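Local coordinates for bacterioferritin comigratory protein (Xylella fastidiosa, PDB 3IXR) that probably reduces hydrogen peroxide and organic hydroperoxides as a thiol-dependent peroxiredoxin of the PrxQ type, at residues P35-G40 against D94-H99. The protein carries 1 engineered substitution. Numbering follows the deposited sequence.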
ATOM      1  N   PRO A  35       7.780  11.835   6.264  1.00 20.65           N
ATOM      2  CA  PRO A  35       8.735  11.337   5.304  1.00 21.21           C
ATOM      3  C   PRO A  35       8.713   9.822   5.174  1.00 19.44           C
ATOM      4  O   PRO A  35       8.771   9.127   6.190  1.00 23.70           O
ATOM      5  CB  PRO A  35      10.082  11.838   5.880  1.00 19.91           C
ATOM      6  CG  PRO A  35       9.723  12.923   6.837  1.00 26.08           C
ATOM      7  CD  PRO A  35       8.402  12.458   7.431  1.00 22.89           C
ATOM      8  N   LEU A  36       8.584   9.348   3.957  1.00 19.02           N
ATOM      9  CA  LEU A  36       8.481   7.887   3.645  1.00 20.62           C
ATOM     10  C   LEU A  36       9.866   7.454   3.158  1.00 19.66           C
ATOM     11  O   LEU A  36      10.362   8.054   2.221  1.00 22.64           O
ATOM     12  CB  LEU A  36       7.505   7.663   2.495  1.00 20.79           C
ATOM     13  CG  LEU A  36       6.050   8.210   2.698  1.00 23.58           C
ATOM     14  CD1 LEU A  36       5.172   8.016   1.450  1.00 20.21           C
ATOM     15  CD2 LEU A  36       5.449   7.599   3.905  1.00 22.14           C
ATOM     16  N   MET A  37      10.450   6.421   3.774  1.00 19.82           N
ATOM     17  CA  MET A  37      11.685   5.823   3.241  0.50 18.44           C
ATOM     18  C   MET A  37      11.266   4.735   2.275  1.00 17.68           C
ATOM     19  O   MET A  37      10.545   3.826   2.715  1.00 19.53           O
ATOM     20  CB  MET A  37      12.475   5.163   4.365  0.50 20.17           C
ATOM     21  CG  MET A  37      13.076   6.157   5.331  0.50 21.96           C
ATOM     22  SD  MET A  37      13.972   5.310   6.636  0.50 26.04           S
ATOM     23  CE  MET A  37      15.188   4.328   5.726  0.50 24.72           C
ATOM     24  N   LEU A  38      11.708   4.829   1.019  1.00 17.18           N
ATOM     25  CA  LEU A  38      11.306   3.887  -0.031  1.00 17.15           C
ATOM     26  C   LEU A  38      12.425   3.012  -0.493  1.00 17.63           C
ATOM     27  O   LEU A  38      13.632   3.339  -0.362  1.00 17.31           O
ATOM     28  CB  LEU A  38      10.711   4.618  -1.239  1.00 18.48           C
ATOM     29  CG  LEU A  38       9.239   5.126  -1.233  1.00 22.58           C
ATOM     30  CD1 LEU A  38       8.785   5.707   0.032  1.00 27.84           C
ATOM     31  CD2 LEU A  38       9.075   6.087  -2.454  1.00 27.83           C
ATOM     32  N   SER A  39      12.059   1.910  -1.156  1.00 15.41           N
ATOM     33  CA  SER A  39      13.070   1.145  -1.854  1.00 16.45           C
ATOM     34  C   SER A  39      13.901   2.016  -2.798  1.00 16.89           C
ATOM     35  O   SER A  39      13.495   3.097  -3.259  1.00 17.35           O
ATOM     36  CB  SER A  39      12.407  -0.023  -2.596  1.00 14.87           C
ATOM     37  OG  SER A  39      11.382   0.505  -3.413  1.00 16.63           O
ATOM     38  N   GLY A  40      15.163   1.631  -2.990  1.00 17.29           N
ATOM     39  CA  GLY A  40      16.017   2.532  -3.789  1.00 16.73           C
ATOM     40  C   GLY A  40      16.702   3.662  -3.008  1.00 18.44           C
ATOM     41  O   GLY A  40      17.399   4.508  -3.647  1.00 21.14           O
ATOM     42  N   ASP A  94       9.427  -3.865   6.862  1.00 14.01           N
ATOM     43  CA  ASP A  94      10.797  -4.379   6.574  1.00 12.95           C
ATOM     44  C   ASP A  94      11.694  -3.249   6.142  1.00 12.82           C
ATOM     45  O   ASP A  94      11.293  -2.174   5.765  1.00 13.64           O
ATOM     46  CB  ASP A  94      10.727  -5.403   5.394  1.00 13.95           C
ATOM     47  CG  ASP A  94       9.970  -6.631   5.798  1.00 19.90           C
ATOM     48  OD1 ASP A  94      10.455  -7.373   6.680  1.00 21.51           O
ATOM     49  OD2 ASP A  94       8.810  -6.832   5.268  1.00 15.64           O
ATOM     50  N   SER A  95      12.999  -3.512   6.291  1.00 15.60           N
ATOM     51  CA  SER A  95      13.958  -2.516   5.956  1.00 14.36           C
ATOM     52  C   SER A  95      14.055  -2.146   4.520  1.00 15.60           C
ATOM     53  O   SER A  95      13.564  -2.876   3.602  1.00 13.66           O
ATOM     54  CB  SER A  95      15.345  -2.994   6.377  1.00 16.90           C
ATOM     55  OG  SER A  95      15.719  -4.185   5.629  1.00 17.76           O
ATOM     56  N   VAL A  96      14.663  -0.993   4.200  1.00 15.87           N
ATOM     57  CA  VAL A  96      15.002  -0.683   2.834  1.00 16.08           C
ATOM     58  C   VAL A  96      15.861  -1.801   2.164  1.00 15.73           C
ATOM     59  O   VAL A  96      15.659  -2.120   0.976  1.00 14.77           O
ATOM     60  CB  VAL A  96      15.720   0.695   2.699  1.00 16.99           C
ATOM     61  CG1 VAL A  96      16.131   0.954   1.236  1.00 19.60           C
ATOM     62  CG2 VAL A  96      14.705   1.775   3.164  1.00 18.22           C
ATOM     63  N   LYS A  97      16.833  -2.317   2.905  1.00 16.57           N
ATOM     64  CA  LYS A  97      17.675  -3.399   2.322  1.00 16.41           C
ATOM     65  C   LYS A  97      16.861  -4.577   1.932  1.00 16.28           C
ATOM     66  O   LYS A  97      16.997  -5.090   0.770  1.00 17.14           O
ATOM     67  CB  LYS A  97      18.723  -3.810   3.365  1.00 18.12           C
ATOM     68  CG  LYS A  97      19.591  -4.894   2.862  1.00 23.40           C
ATOM     69  CD  LYS A  97      20.668  -5.228   3.913  1.00 32.96           C
ATOM     70  CE  LYS A  97      21.948  -4.661   3.453  1.00 38.77           C
ATOM     71  NZ  LYS A  97      21.824  -3.211   3.521  1.00 42.45           N
ATOM     72  N   SER A  98      15.963  -4.949   2.830  1.00 14.25           N
ATOM     73  CA  SER A  98      15.056  -6.101   2.540  1.00 15.17           C
ATOM     74  C   SER A  98      14.215  -5.782   1.293  1.00 14.22           C
ATOM     75  O   SER A  98      13.975  -6.650   0.377  1.00 14.63           O
ATOM     76  CB  SER A  98      14.125  -6.314   3.722  1.00 16.31           C
ATOM     77  OG  SER A  98      13.198  -7.411   3.451  1.00 15.37           O
ATOM     78  N   HIS A  99      13.597  -4.594   1.286  1.00 13.12           N
ATOM     79  CA  HIS A  99      12.787  -4.168   0.097  1.00 12.57           C
ATOM     80  C   HIS A  99      13.557  -4.185  -1.216  1.00 12.28           C
ATOM     81  O   HIS A  99      13.027  -4.553  -2.254  1.00 14.95           O
ATOM     82  CB  HIS A  99      12.243  -2.743   0.296  1.00 12.13           C
ATOM     83  CG  HIS A  99      11.078  -2.662   1.241  1.00 13.09           C
ATOM     84  ND1 HIS A  99      10.486  -3.772   1.809  1.00 11.40           N
ATOM     85  CD2 HIS A  99      10.342  -1.589   1.647  1.00 15.59           C
ATOM     86  CE1 HIS A  99       9.436  -3.388   2.527  1.00 12.19           C
ATOM     87  NE2 HIS A  99       9.359  -2.071   2.465  1.00 14.76           N
TER
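His99 meets Ser39 through its stem, CB to Ser39 CB at 4.0 Å, while its imidazole ring carries the carbonyl oxygen Asp94 O on one face, 3.8 Å above the plane and offset toward the rim. Both ring nitrogens are engaged: ND1 is hydrogen-bonded to Asp62 and NE2 to the backbone oxygen of Val113, which fixes the ring's rotation. Ser39 OG turns to the backbone N of Leu112, leaving CB as the atom that meets His99.

Val96 does most of the touching. Its CG1, anti to the backbone N (chi1 177°), comes to 3.8 Å from Leu38 O. In one of the two modelled conformers of Met37, and doubtful to that extent, CE lies 3.6 Å from Val96 CG2; that chain runs extended to SD, then bends at chi3 (57°), crossing the valine at about a right angle. No hydrogen bond joins the two segments, but Asp100, the next residue of the helix after His99, accepts from Gly40 N through OD1.

Behind Val96 the helix start is capped, Ser95 OG accepting from Ser98 N at 2.9 Å. Strand 36-38, antiparallel to strand 112-114, packs beside the N-capped first turn of helix 96-106, an alpha/beta arrangement consistent with the thioredoxin-like fold of the AhpC/TSA peroxiredoxins.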